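Local coordinates for protein LbaCas13a H328A (C2c2) (Lachnospiraceae bacterium NK4A179, PDB 5WLH) that binds a CRISPR guide RNA, here as its precursor crRNA, and as a member of the Cas13a family probably uses it to direct cleavage of RNA, at residues 160-165 against 204-209; 626-631 against 891-896; 256-261 against 474-479; 307-312 against 373-378. All coordinates share one frame; numbering follows the deposited sequence.

Interaction 1. Residues 160-165 against 204-209; sequences NFINRI and MNAFDL
Ile162 straddles Ala206 with its two branches. CG2 of Ile162 stands 3.7 Å from Ala206 CA, and its CG1 lies at the same 3.7 Å from Ala206 CB. The CG1 arm sits beside its own backbone N (chi1 -78°) and is extended beyond it, which carries CD1 of Ile162 past the alanine to Asn205 CB at 3.9 Å. Because Ala206 offers just a methyl, the backbones come close, with Ile162 CA 4.9 Å from Ala206 CA. One turn further along, Ile165 CG2 makes a looser, oblique approach to Phe207 CZ at 4.4 Å. Replacing Ile162 by an alanine would remove both branches and would probably open a gap over Ala206 and beside the CB of Asn205. Just past Ala206 the helix ends in a Schellman motif: Leu209 N bonds to Met204 O (2.9 Å), Asp208 N to Asn205 O (3.2 Å), and Asp208 has positive phi. Polar ties join the same two helices, from Asn205 ND2 to Glu158 OE1 and from Lys166 NZ to Ala206 O. Ile162 and Ile165 also pack on Leu202, so helix 158-166 rests along the end of helix 193-206, while Phe161 meets helix 103-107 and Met204 meets helix 175-185.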
loop_
_atom_site.group_PDB
_atom_site.type_symbol
_atom_site.label_atom_id
_atom_site.label_comp_id
_atom_site.label_asym_id
_atom_site.label_seq_id
_atom_site.Cartn_x
_atom_site.Cartn_y
_atom_site.Cartn_z
ATOM N N ASN A 160 -37.389 35.190 -15.288
ATOM C CA ASN A 160 -37.383 34.046 -16.194
ATOM C C ASN A 160 -36.937 32.773 -15.485
ATOM O O ASN A 160 -37.474 31.691 -15.747
ATOM C CB ASN A 160 -36.488 34.321 -17.397
ATOM C CG ASN A 160 -36.724 33.336 -18.512
ATOM O OD1 ASN A 160 -37.864 32.947 -18.768
ATOM N ND2 ASN A 160 -35.650 32.880 -19.143
ATOM N N PHE A 161 -35.958 32.875 -14.582
ATOM C CA PHE A 161 -35.564 31.694 -13.822
ATOM C C PHE A 161 -36.719 31.183 -12.969
ATOM O O PHE A 161 -36.960 29.973 -12.892
ATOM C CB PHE A 161 -34.335 32.013 -12.956
ATOM C CG PHE A 161 -33.008 31.710 -13.628
ATOM C CD1 PHE A 161 -32.668 32.297 -14.835
ATOM C CD2 PHE A 161 -32.092 30.850 -13.027
ATOM C CE1 PHE A 161 -31.439 32.024 -15.448
ATOM C CE2 PHE A 161 -30.871 30.575 -13.629
ATOM C CZ PHE A 161 -30.542 31.162 -14.832
ATOM N N ILE A 162 -37.460 32.094 -12.330
ATOM C CA ILE A 162 -38.607 31.683 -11.525
ATOM C C ILE A 162 -39.644 30.995 -12.404
ATOM O O ILE A 162 -40.225 29.972 -12.026
ATOM C CB ILE A 162 -39.193 32.897 -10.778
ATOM C CG1 ILE A 162 -38.337 33.236 -9.552
ATOM C CG2 ILE A 162 -40.670 32.657 -10.386
ATOM C CD1 ILE A 162 -38.739 34.511 -8.844
ATOM N N ASN A 163 -39.867 31.530 -13.606
ATOM C CA ASN A 163 -40.827 30.926 -14.524
ATOM C C ASN A 163 -40.365 29.550 -14.985
ATOM O O ASN A 163 -41.159 28.607 -15.028
ATOM C CB ASN A 163 -41.057 31.841 -15.727
ATOM C CG ASN A 163 -41.821 33.094 -15.368
ATOM O OD1 ASN A 163 -42.525 33.143 -14.354
ATOM N ND2 ASN A 163 -41.688 34.123 -16.200
ATOM N N ARG A 164 -39.087 29.411 -15.337
ATOM C CA ARG A 164 -38.602 28.106 -15.769
ATOM C C ARG A 164 -38.622 27.107 -14.617
ATOM O O ARG A 164 -38.927 25.924 -14.817
ATOM C CB ARG A 164 -37.199 28.241 -16.362
ATOM C CG ARG A 164 -37.140 29.071 -17.639
ATOM C CD ARG A 164 -38.012 28.487 -18.748
ATOM N NE ARG A 164 -37.426 27.280 -19.326
ATOM C CZ ARG A 164 -37.038 27.158 -20.594
ATOM N NH1 ARG A 164 -36.514 26.014 -21.021
ATOM N NH2 ARG A 164 -37.172 28.177 -21.440
ATOM N N ILE A 165 -38.341 27.575 -13.397
ATOM C CA ILE A 165 -38.270 26.685 -12.240
ATOM C C ILE A 165 -39.652 26.146 -11.874
ATOM O O ILE A 165 -39.796 24.970 -11.520
ATOM C CB ILE A 165 -37.609 27.414 -11.053
ATOM C CG1 ILE A 165 -36.095 27.503 -11.258
ATOM C CG2 ILE A 165 -37.915 26.720 -9.734
ATOM C CD1 ILE A 165 -35.426 28.501 -10.327
ATOM N N MET A 204 -37.268 30.753 -2.818
ATOM C CA MET A 204 -38.315 31.275 -1.942
ATOM C C MET A 204 -39.187 32.287 -2.674
ATOM O O MET A 204 -40.416 32.289 -2.510
ATOM C CB MET A 204 -37.697 31.883 -0.682
ATOM C CG MET A 204 -36.991 30.852 0.213
ATOM S SD MET A 204 -38.081 29.727 1.115
ATOM C CE MET A 204 -38.674 30.803 2.432
ATOM N N ASN A 205 -38.573 33.149 -3.489
ATOM C CA ASN A 205 -39.349 34.059 -4.321
ATOM C C ASN A 205 -40.177 33.291 -5.345
ATOM O O ASN A 205 -41.334 33.643 -5.610
ATOM C CB ASN A 205 -38.427 35.062 -5.021
ATOM C CG ASN A 205 -37.699 35.986 -4.036
ATOM O OD1 ASN A 205 -38.088 36.094 -2.872
ATOM N ND2 ASN A 205 -36.633 36.645 -4.505
ATOM N N ALA A 206 -39.602 32.237 -5.936
ATOM C CA ALA A 206 -40.331 31.468 -6.941
ATOM C C ALA A 206 -41.595 30.855 -6.361
ATOM O O ALA A 206 -42.635 30.803 -7.029
ATOM C CB ALA A 206 -39.442 30.371 -7.523
ATOM N N PHE A 207 -41.525 30.370 -5.127
ATOM C CA PHE A 207 -42.653 29.691 -4.514
ATOM C C PHE A 207 -43.434 30.594 -3.568
ATOM O O PHE A 207 -44.207 30.096 -2.743
ATOM C CB PHE A 207 -42.164 28.421 -3.827
ATOM C CG PHE A 207 -41.667 27.394 -4.808
ATOM C CD1 PHE A 207 -42.558 26.767 -5.668
ATOM C CD2 PHE A 207 -40.317 27.092 -4.913
ATOM C CE1 PHE A 207 -42.118 25.836 -6.587
ATOM C CE2 PHE A 207 -39.871 26.158 -5.831
ATOM C CZ PHE A 207 -40.776 25.530 -6.671
ATOM N N ASP A 208 -43.256 31.910 -3.702
ATOM C CA ASP A 208 -44.027 32.924 -2.973
ATOM C C ASP A 208 -44.010 32.683 -1.465
ATOM O O ASP A 208 -45.037 32.762 -0.787
ATOM C CB ASP A 208 -45.459 32.999 -3.503
ATOM C CG ASP A 208 -45.512 33.334 -4.978
ATOM O OD1 ASP A 208 -44.963 34.388 -5.362
ATOM O OD2 ASP A 208 -46.097 32.544 -5.755
ATOM N N LEU A 209 -42.817 32.386 -0.937
ATOM C CA LEU A 209 -42.619 32.206 0.492
ATOM C C LEU A 209 -41.864 33.404 1.039
ATOM O O LEU A 209 -40.851 33.802 0.450
ATOM C CB LEU A 209 -41.845 30.908 0.783
ATOM C CG LEU A 209 -42.477 29.624 0.215
ATOM C CD1 LEU A 209 -41.601 28.402 0.477
ATOM C CD2 LEU A 209 -43.891 29.408 0.783
#

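Interaction 2. Residues 626-631 against 891-896; sequences AMFEHE and AGLISR
Phe628 turns the edge of its ring onto Leu893, with Phe628 CZ 3.7 Å from Leu893 CD2 and the two side chains crossing at about a right angle. The setting is an antiparallel helix pair: the short axes of 626-631 and 891-896 run at 167° to each other and approach to 9.7 Å. CG of Phe628 lies anti to the backbone N (chi1 180°), sending the ring toward 891-896, where Phe628 CE2 also nears Ile894 CA at 4.3 Å. Beside it, the extended chain of Glu629 passes across Ile894, so that Ile894 CG2 lies 3.6 Å from Glu629 CD. This is van der Waals contact, and no hydrogen bond or salt bridge links the two segments. Phe628 further meets Tyr907 edge-to-face and touches Val966 of helix 960-974, the helix that Leu893 also touches, so both rest on helix 960-974. That helix supplies Asp962, the salt-bridge partner of Arg896 NE. The guanidinium of Arg896 folds back over its own helix, where a CB on Gly892 would collide with NH1. On the same turn, the hydroxyl of Ser895 donates to the backbone through OG, which lies 3.1 Å from Gly892 O.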
loop_
_atom_site.group_PDB
_atom_site.type_symbol
_atom_site.label_atom_id
_atom_site.label_comp_id
_atom_site.label_asym_id
_atom_site.label_seq_id
_atom_site.Cartn_x
_atom_site.Cartn_y
_atom_site.Cartn_z
ATOM N N ALA A 626 25.384 -25.728 -4.624
ATOM C CA ALA A 626 25.128 -27.159 -4.757
ATOM C C ALA A 626 23.770 -27.530 -4.190
ATOM O O ALA A 626 23.111 -28.445 -4.702
ATOM C CB ALA A 626 26.233 -27.961 -4.060
ATOM N N MET A 627 23.337 -26.847 -3.133
ATOM C CA MET A 627 21.996 -27.097 -2.613
ATOM C C MET A 627 20.935 -26.652 -3.606
ATOM O O MET A 627 19.924 -27.343 -3.792
ATOM C CB MET A 627 21.807 -26.394 -1.277
ATOM C CG MET A 627 22.503 -27.081 -0.124
ATOM S SD MET A 627 22.223 -26.243 1.439
ATOM C CE MET A 627 20.602 -26.860 1.921
ATOM N N PHE A 628 21.151 -25.512 -4.267
ATOM C CA PHE A 628 20.216 -25.094 -5.303
ATOM C C PHE A 628 20.143 -26.127 -6.417
ATOM O O PHE A 628 19.050 -26.517 -6.844
ATOM C CB PHE A 628 20.604 -23.741 -5.888
ATOM C CG PHE A 628 19.667 -23.283 -6.970
ATOM C CD1 PHE A 628 18.412 -22.780 -6.644
ATOM C CD2 PHE A 628 20.013 -23.387 -8.305
ATOM C CE1 PHE A 628 17.542 -22.372 -7.637
ATOM C CE2 PHE A 628 19.150 -22.981 -9.298
ATOM C CZ PHE A 628 17.901 -22.479 -8.961
ATOM N N GLU A 629 21.299 -26.568 -6.925
ATOM C CA GLU A 629 21.257 -27.565 -7.990
ATOM C C GLU A 629 20.548 -28.825 -7.517
ATOM O O GLU A 629 19.764 -29.418 -8.260
ATOM C CB GLU A 629 22.665 -27.894 -8.488
ATOM C CG GLU A 629 22.660 -28.986 -9.551
ATOM C CD GLU A 629 24.001 -29.147 -10.225
ATOM O OE1 GLU A 629 25.022 -28.930 -9.543
ATOM O OE2 GLU A 629 24.030 -29.503 -11.427
ATOM N N HIS A 630 20.802 -29.238 -6.274
ATOM C CA HIS A 630 20.136 -30.417 -5.738
ATOM C C HIS A 630 18.628 -30.235 -5.750
ATOM O O HIS A 630 17.885 -31.160 -6.089
ATOM C CB HIS A 630 20.646 -30.697 -4.325
ATOM C CG HIS A 630 20.195 -32.010 -3.760
ATOM N ND1 HIS A 630 19.072 -32.133 -2.970
ATOM C CD2 HIS A 630 20.724 -33.253 -3.859
ATOM C CE1 HIS A 630 18.923 -33.396 -2.612
ATOM N NE2 HIS A 630 19.912 -34.098 -3.140
ATOM N N GLU A 631 18.157 -29.032 -5.418
ATOM C CA GLU A 631 16.720 -28.784 -5.416
ATOM C C GLU A 631 16.150 -28.728 -6.828
ATOM O O GLU A 631 15.028 -29.186 -7.054
ATOM C CB GLU A 631 16.422 -27.497 -4.643
ATOM C CG GLU A 631 16.762 -27.647 -3.181
ATOM C CD GLU A 631 15.777 -26.949 -2.260
ATOM O OE1 GLU A 631 15.772 -25.699 -2.256
ATOM O OE2 GLU A 631 15.027 -27.646 -1.538
ATOM N N ALA A 891 18.569 -26.145 -16.662
ATOM C CA ALA A 891 19.966 -26.343 -17.052
ATOM C C ALA A 891 20.779 -25.050 -16.960
ATOM O O ALA A 891 21.823 -25.007 -16.295
ATOM C CB ALA A 891 20.024 -26.929 -18.465
ATOM N N GLY A 892 20.304 -23.978 -17.598
ATOM C CA GLY A 892 21.078 -22.745 -17.612
ATOM C C GLY A 892 21.102 -22.043 -16.266
ATOM O O GLY A 892 22.131 -21.502 -15.849
ATOM N N LEU A 893 19.980 -22.067 -15.556
ATOM C CA LEU A 893 19.901 -21.375 -14.274
ATOM C C LEU A 893 20.905 -21.918 -13.267
ATOM O O LEU A 893 21.436 -21.157 -12.444
ATOM C CB LEU A 893 18.481 -21.494 -13.724
ATOM C CG LEU A 893 18.173 -20.690 -12.471
ATOM C CD1 LEU A 893 18.481 -19.210 -12.707
ATOM C CD2 LEU A 893 16.716 -20.909 -12.076
ATOM N N ILE A 894 21.175 -23.225 -13.312
ATOM C CA ILE A 894 22.078 -23.839 -12.340
ATOM C C ILE A 894 23.441 -23.157 -12.375
ATOM O O ILE A 894 23.963 -22.731 -11.340
ATOM C CB ILE A 894 22.195 -25.351 -12.604
ATOM C CG1 ILE A 894 20.850 -26.037 -12.352
ATOM C CG2 ILE A 894 23.290 -25.963 -11.742
ATOM C CD1 ILE A 894 20.764 -27.433 -12.954
ATOM N N SER A 895 24.036 -23.036 -13.565
ATOM C CA SER A 895 25.354 -22.411 -13.650
ATOM C C SER A 895 25.301 -20.935 -13.273
ATOM O O SER A 895 26.269 -20.398 -12.721
ATOM C CB SER A 895 25.951 -22.588 -15.053
ATOM O OG SER A 895 25.154 -21.964 -16.044
ATOM N N ARG A 896 24.179 -20.263 -13.539
ATOM C CA ARG A 896 24.107 -18.844 -13.213
ATOM C C ARG A 896 23.996 -18.628 -11.709
ATOM O O ARG A 896 24.589 -17.689 -11.172
ATOM C CB ARG A 896 22.954 -18.198 -13.975
ATOM C CG ARG A 896 23.229 -18.149 -15.479
ATOM C CD ARG A 896 22.310 -17.192 -16.218
ATOM N NE ARG A 896 20.926 -17.657 -16.256
ATOM C CZ ARG A 896 20.424 -18.499 -17.160
ATOM N NH1 ARG A 896 21.196 -19.004 -18.115
ATOM N NH2 ARG A 896 19.145 -18.847 -17.102
#

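Interaction 3. Residues 256-261 against 474-479; sequences GKFAIT and GKISEE
The ring of Phe258 carries the terminal methyl of Ile476 squarely over one face: Ile476 CD1 sits 3.6 Å from the ring centroid and 4° off the normal, a CH-pi contact. Ile476 CG1 follows over that face, 3.7 Å from Phe258 CE2, and CG2 comes near CZ. The isoleucine reaches in with CG1 beside its backbone N and an extended arm (chi2 -179°), which wedges Ile476 CD1 between the ring and the carbonyl of Gly256, whose O lies only 3.2 Å away. Gly256 itself adopts positive phi in the turn of the small hairpin formed by strands 250-252 and 258-260. Around the ring, Val250 and Pro252 of the hairpin and Ala454, Val455 and Tyr458 of helix 429-458 add further contact. Ile476 also touches Pro252, which sets the loop after strand 470-472 against the hairpin, about 4 Å from the bound RNA at the nearest atoms. Two waters stitch the backbones: one donates to Gly256 O (2.7 Å) and accepts from Ile476 N (2.9 Å), the other donates to both Gly256 O and Gly474 O. With no direct hydrogen bond between the segments, the contact combines an apolar ring-methyl contact with bridging water at Gly256 O, Gly474 O and Ile476 N.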
loop_
_atom_site.group_PDB
_atom_site.type_symbol
_atom_site.label_atom_id
_atom_site.label_comp_id
_atom_site.label_asym_id
_atom_site.label_seq_id
_atom_site.Cartn_x
_atom_site.Cartn_y
_atom_site.Cartn_z
ATOM N N GLY A 256 23.767 23.684 -9.876
ATOM C CA GLY A 256 23.733 22.238 -9.745
ATOM C C GLY A 256 23.447 21.771 -8.334
ATOM O O GLY A 256 24.016 20.765 -7.891
ATOM N N LYS A 257 22.614 22.513 -7.601
ATOM C CA LYS A 257 22.172 22.154 -6.260
ATOM C C LYS A 257 20.690 21.823 -6.309
ATOM O O LYS A 257 19.916 22.524 -6.965
ATOM C CB LYS A 257 22.392 23.297 -5.268
ATOM C CG LYS A 257 23.848 23.759 -5.155
ATOM C CD LYS A 257 24.762 22.581 -4.869
ATOM C CE LYS A 257 26.238 22.957 -4.937
ATOM N NZ LYS A 257 27.090 21.761 -4.638
ATOM N N PHE A 258 20.292 20.760 -5.620
ATOM C CA PHE A 258 18.873 20.429 -5.538
ATOM C C PHE A 258 18.207 21.333 -4.504
ATOM O O PHE A 258 18.760 21.570 -3.431
ATOM C CB PHE A 258 18.686 18.967 -5.114
ATOM C CG PHE A 258 18.805 17.967 -6.227
ATOM C CD1 PHE A 258 18.054 18.088 -7.387
ATOM C CD2 PHE A 258 19.636 16.867 -6.083
ATOM C CE1 PHE A 258 18.142 17.132 -8.384
ATOM C CE2 PHE A 258 19.725 15.917 -7.072
ATOM C CZ PHE A 258 18.975 16.051 -8.226
ATOM N N ALA A 259 17.009 21.820 -4.824
ATOM C CA ALA A 259 16.211 22.581 -3.871
ATOM C C ALA A 259 14.741 22.339 -4.178
ATOM O O ALA A 259 14.394 21.872 -5.270
ATOM C CB ALA A 259 16.522 24.072 -3.935
ATOM N N ILE A 260 13.872 22.690 -3.216
ATOM C CA ILE A 260 12.440 22.555 -3.477
ATOM C C ILE A 260 12.090 23.411 -4.679
ATOM O O ILE A 260 12.633 24.509 -4.873
ATOM C CB ILE A 260 11.590 22.935 -2.250
ATOM C CG1 ILE A 260 11.818 24.412 -1.870
ATOM C CG2 ILE A 260 11.855 21.947 -1.103
ATOM C CD1 ILE A 260 10.868 24.948 -0.802
ATOM N N THR A 261 11.222 22.880 -5.529
ATOM C CA THR A 261 10.880 23.551 -6.773
ATOM C C THR A 261 10.052 24.792 -6.496
ATOM O O THR A 261 9.150 24.764 -5.667
ATOM C CB THR A 261 10.088 22.608 -7.658
ATOM O OG1 THR A 261 10.789 21.362 -7.748
ATOM C CG2 THR A 261 9.917 23.202 -9.042
ATOM N N GLY A 474 27.226 14.097 -3.206
ATOM C CA GLY A 474 26.386 15.269 -3.209
ATOM C C GLY A 474 26.488 16.111 -4.454
ATOM O O GLY A 474 26.030 17.256 -4.444
ATOM N N LYS A 475 27.135 15.612 -5.503
ATOM C CA LYS A 475 27.187 16.309 -6.779
ATOM C C LYS A 475 26.205 15.617 -7.705
ATOM O O LYS A 475 26.177 14.382 -7.770
ATOM C CB LYS A 475 28.598 16.309 -7.382
ATOM C CG LYS A 475 29.184 14.957 -7.677
ATOM C CD LYS A 475 30.229 15.067 -8.799
ATOM C CE LYS A 475 31.443 14.201 -8.515
ATOM N NZ LYS A 475 31.039 12.838 -8.100
ATOM N N ILE A 476 25.389 16.407 -8.396
ATOM C CA ILE A 476 24.307 15.832 -9.187
ATOM C C ILE A 476 24.884 15.112 -10.396
ATOM O O ILE A 476 25.697 15.678 -11.145
ATOM C CB ILE A 476 23.309 16.922 -9.607
ATOM C CG1 ILE A 476 22.745 17.607 -8.360
ATOM C CG2 ILE A 476 22.206 16.300 -10.504
ATOM C CD1 ILE A 476 21.721 18.684 -8.653
ATOM N N SER A 477 24.489 13.843 -10.567
ATOM C CA SER A 477 24.885 13.044 -11.719
ATOM C C SER A 477 24.539 13.764 -13.013
ATOM O O SER A 477 23.552 14.496 -13.096
ATOM C CB SER A 477 24.184 11.685 -11.700
ATOM O OG SER A 477 24.922 10.741 -10.953
ATOM N N GLU A 478 25.345 13.506 -14.051
ATOM C CA GLU A 478 25.252 14.282 -15.287
ATOM C C GLU A 478 23.862 14.211 -15.911
ATOM O O GLU A 478 23.365 15.212 -16.441
ATOM C CB GLU A 478 26.305 13.790 -16.286
ATOM C CG GLU A 478 26.355 14.575 -17.591
ATOM C CD GLU A 478 25.408 14.028 -18.649
ATOM O OE1 GLU A 478 25.370 12.792 -18.837
ATOM O OE2 GLU A 478 24.699 14.839 -19.290
ATOM N N GLU A 479 23.226 13.038 -15.876
ATOM C CA GLU A 479 21.934 12.877 -16.539
ATOM C C GLU A 479 20.820 13.672 -15.864
ATOM O O GLU A 479 19.767 13.866 -16.479
ATOM C CB GLU A 479 21.526 11.399 -16.601
ATOM C CG GLU A 479 22.644 10.429 -16.945
ATOM C CD GLU A 479 23.408 9.940 -15.720
ATOM O OE1 GLU A 479 24.407 10.591 -15.337
ATOM O OE2 GLU A 479 23.008 8.900 -15.144
HETATM O O HOH W 1 26.184 19.178 -8.447
HETATM O O HOH W 2 24.653 19.236 -5.363
#

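Interaction 4. Residues 307-312 against 373-378; sequences VLYFYG and NQNIGC. With nucleotides of chain B.
Tyr309, near the end of helix 292-311, and Cys378, on helix 357-388, bring their backbones together, with Tyr309 CA 5.7 Å from Cys378 CA. CG of the tyrosine is anti to its own N (chi1 -166°), which lays the ring along the second helix. There Cys378 CB packs against Tyr309 CE1 at 3.5 Å, and the sulfur stands obliquely off the ring in a sulfur-aromatic contact, Cys378 SG to the Tyr309 centroid 5.2 Å. At the far end, Tyr309 OH donates to Asn375 OD1 over 2.7 Å. OD1 lies in the plane of the ring, but the hydroxyl approaches the amide from above, 52° out of the carbonyl plane. Asn375 ND2 is held by Glu409 O of helix 398-417, which limits how the amide can turn. A phenylalanine in place of Tyr309 would lack the hydroxyl and is likely to leave the buried Asn375 OD1 without this donor. Gln374 NE2 donates to Cys378 SG at 3.4 Å, in a nearly straight bond. Directly after Asn375, Ile376 packs on the guide RNA, its CG1 3.3 Å from N7 of A18 of chain B. Buried polar atoms thus find partners on a helix whose other face touches the base.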
loop_
_atom_site.group_PDB
_atom_site.type_symbol
_atom_site.label_atom_id
_atom_site.label_comp_id
_atom_site.label_asym_id
_atom_site.label_seq_id
_atom_site.Cartn_x
_atom_site.Cartn_y
_atom_site.Cartn_z
ATOM N N VAL A 307 0.693 31.191 17.200
ATOM C CA VAL A 307 0.003 31.817 18.322
ATOM C C VAL A 307 -0.750 33.057 17.848
ATOM O O VAL A 307 -1.921 33.268 18.204
ATOM C CB VAL A 307 1.000 32.146 19.447
ATOM C CG1 VAL A 307 0.328 33.058 20.501
ATOM C CG2 VAL A 307 1.534 30.850 20.084
ATOM N N LEU A 308 -0.097 33.888 17.029
ATOM C CA LEU A 308 -0.752 35.074 16.482
ATOM C C LEU A 308 -2.014 34.709 15.714
ATOM O O LEU A 308 -3.060 35.353 15.867
ATOM C CB LEU A 308 0.206 35.837 15.571
ATOM C CG LEU A 308 -0.473 36.859 14.663
ATOM C CD1 LEU A 308 -0.979 38.039 15.491
ATOM C CD2 LEU A 308 0.462 37.331 13.548
ATOM N N TYR A 309 -1.927 33.683 14.870
ATOM C CA TYR A 309 -3.042 33.346 13.998
ATOM C C TYR A 309 -4.287 33.003 14.797
ATOM O O TYR A 309 -5.392 33.468 14.478
ATOM C CB TYR A 309 -2.649 32.179 13.092
ATOM C CG TYR A 309 -3.584 31.951 11.930
ATOM C CD1 TYR A 309 -4.749 31.201 12.080
ATOM C CD2 TYR A 309 -3.293 32.470 10.679
ATOM C CE1 TYR A 309 -5.587 30.972 11.001
ATOM C CE2 TYR A 309 -4.133 32.256 9.596
ATOM C CZ TYR A 309 -5.283 31.518 9.774
ATOM O OH TYR A 309 -6.094 31.304 8.690
ATOM N N PHE A 310 -4.133 32.203 15.844
ATOM C CA PHE A 310 -5.279 31.665 16.552
ATOM C C PHE A 310 -5.639 32.444 17.808
ATOM O O PHE A 310 -6.780 32.346 18.265
ATOM C CB PHE A 310 -5.026 30.206 16.946
ATOM C CG PHE A 310 -5.022 29.278 15.779
ATOM C CD1 PHE A 310 -6.220 28.875 15.200
ATOM C CD2 PHE A 310 -3.828 28.840 15.226
ATOM C CE1 PHE A 310 -6.228 28.026 14.095
ATOM C CE2 PHE A 310 -3.834 27.995 14.118
ATOM C CZ PHE A 310 -5.039 27.583 13.562
ATOM N N TYR A 311 -4.702 33.188 18.380
ATOM C CA TYR A 311 -4.949 33.841 19.659
ATOM C C TYR A 311 -4.795 35.347 19.595
ATOM O O TYR A 311 -5.079 36.020 20.590
ATOM C CB TYR A 311 -4.037 33.258 20.749
ATOM C CG TYR A 311 -4.232 31.766 20.887
ATOM C CD1 TYR A 311 -5.280 31.247 21.637
ATOM C CD2 TYR A 311 -3.391 30.873 20.224
ATOM C CE1 TYR A 311 -5.474 29.861 21.735
ATOM C CE2 TYR A 311 -3.564 29.508 20.327
ATOM C CZ TYR A 311 -4.611 29.004 21.074
ATOM O OH TYR A 311 -4.769 27.638 21.157
ATOM N N GLY A 312 -4.391 35.893 18.461
ATOM C CA GLY A 312 -4.366 37.326 18.285
ATOM C C GLY A 312 -3.094 37.954 18.821
ATOM O O GLY A 312 -2.361 37.378 19.623
ATOM N N ASN A 373 -15.570 31.166 7.826
ATOM C CA ASN A 373 -15.665 32.567 8.223
ATOM C C ASN A 373 -14.633 32.914 9.281
ATOM O O ASN A 373 -13.963 33.947 9.186
ATOM C CB ASN A 373 -17.074 32.869 8.732
ATOM C CG ASN A 373 -18.095 32.813 7.633
ATOM O OD1 ASN A 373 -17.756 32.953 6.456
ATOM N ND2 ASN A 373 -19.353 32.605 7.999
ATOM N N GLN A 374 -14.507 32.076 10.316
ATOM C CA GLN A 374 -13.523 32.336 11.359
ATOM C C GLN A 374 -12.103 32.220 10.810
ATOM O O GLN A 374 -11.235 33.039 11.134
ATOM C CB GLN A 374 -13.744 31.383 12.542
ATOM C CG GLN A 374 -12.839 31.663 13.732
ATOM C CD GLN A 374 -13.019 33.064 14.273
ATOM O OE1 GLN A 374 -14.097 33.415 14.744
ATOM N NE2 GLN A 374 -11.969 33.884 14.178
ATOM N N ASN A 375 -11.854 31.228 9.953
ATOM C CA ASN A 375 -10.523 31.100 9.357
ATOM C C ASN A 375 -10.142 32.362 8.586
ATOM O O ASN A 375 -9.013 32.857 8.704
ATOM C CB ASN A 375 -10.478 29.872 8.447
ATOM C CG ASN A 375 -9.040 29.394 8.183
ATOM O OD1 ASN A 375 -8.164 29.556 9.024
ATOM N ND2 ASN A 375 -8.811 28.805 7.021
ATOM N N ILE A 376 -11.077 32.905 7.803
ATOM C CA ILE A 376 -10.811 34.123 7.040
ATOM C C ILE A 376 -10.497 35.278 7.978
ATOM O O ILE A 376 -9.548 36.042 7.757
ATOM C CB ILE A 376 -12.006 34.452 6.127
ATOM C CG1 ILE A 376 -12.077 33.458 4.962
ATOM C CG2 ILE A 376 -11.933 35.912 5.646
ATOM C CD1 ILE A 376 -13.473 33.387 4.294
ATOM N N GLY A 377 -11.283 35.421 9.044
ATOM C CA GLY A 377 -11.007 36.475 10.007
ATOM C C GLY A 377 -9.649 36.321 10.667
ATOM O O GLY A 377 -8.887 37.285 10.784
ATOM N N CYS A 378 -9.332 35.101 11.120
ATOM C CA CYS A 378 -8.002 34.832 11.665
ATOM C C CYS A 378 -6.913 35.195 10.674
ATOM O O CYS A 378 -5.890 35.774 11.050
ATOM C CB CYS A 378 -7.860 33.362 12.021
ATOM S SG CYS A 378 -8.792 32.867 13.436
ATOM P P A B 18 -15.018 38.393 1.930
ATOM O OP1 A B 18 -16.279 37.629 2.087
ATOM O OP2 A B 18 -14.432 39.116 3.091
ATOM O "O5'" A B 18 -13.886 37.395 1.396
ATOM C "C5'" A B 18 -14.062 36.663 0.189
ATOM C "C4'" A B 18 -12.791 36.619 -0.625
ATOM O "O4'" A B 18 -11.667 36.354 0.257
ATOM C "C3'" A B 18 -12.714 35.515 -1.670
ATOM O "O3'" A B 18 -13.373 35.835 -2.880
ATOM C "C2'" A B 18 -11.214 35.310 -1.826
ATOM O "O2'" A B 18 -10.652 36.333 -2.633
ATOM C "C1'" A B 18 -10.734 35.512 -0.389
ATOM N N9 A B 18 -10.658 34.249 0.368
ATOM C C8 A B 18 -11.497 33.804 1.362
ATOM N N7 A B 18 -11.162 32.642 1.864
ATOM C C5 A B 18 -10.020 32.292 1.157
ATOM C C6 A B 18 -9.172 31.173 1.196
ATOM N N6 A B 18 -9.322 30.135 2.015
ATOM N N1 A B 18 -8.122 31.148 0.345
ATOM C C2 A B 18 -7.946 32.183 -0.485
ATOM N N3 A B 18 -8.671 33.286 -0.621
ATOM C C4 A B 18 -9.707 33.272 0.230
#

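In the fold
Interaction 4 is the one contact whose touching residues are all buried, and it alone has a direct hydrogen bond across its segments; interactions 1, 2 and 3 mix buried with partly exposed residues. Interactions 1 and 2 both pack helices through van der Waals contact, the second with a glutamate chain laid on an isoleucine, yet lie on opposite sides of the chain's centre, about 83 Å apart between centres. Interaction 3 differs in joining a hairpin to a loop, through a ring face and bridging waters. Interactions 3 and 4 share a neighbour, helix 429-458, which touches Phe258 in one and Phe310 in the other; in sequence, 4 is nested within the loop that 3 closes. These two also lie close to RNA, whereas 1 and 2 stand further off.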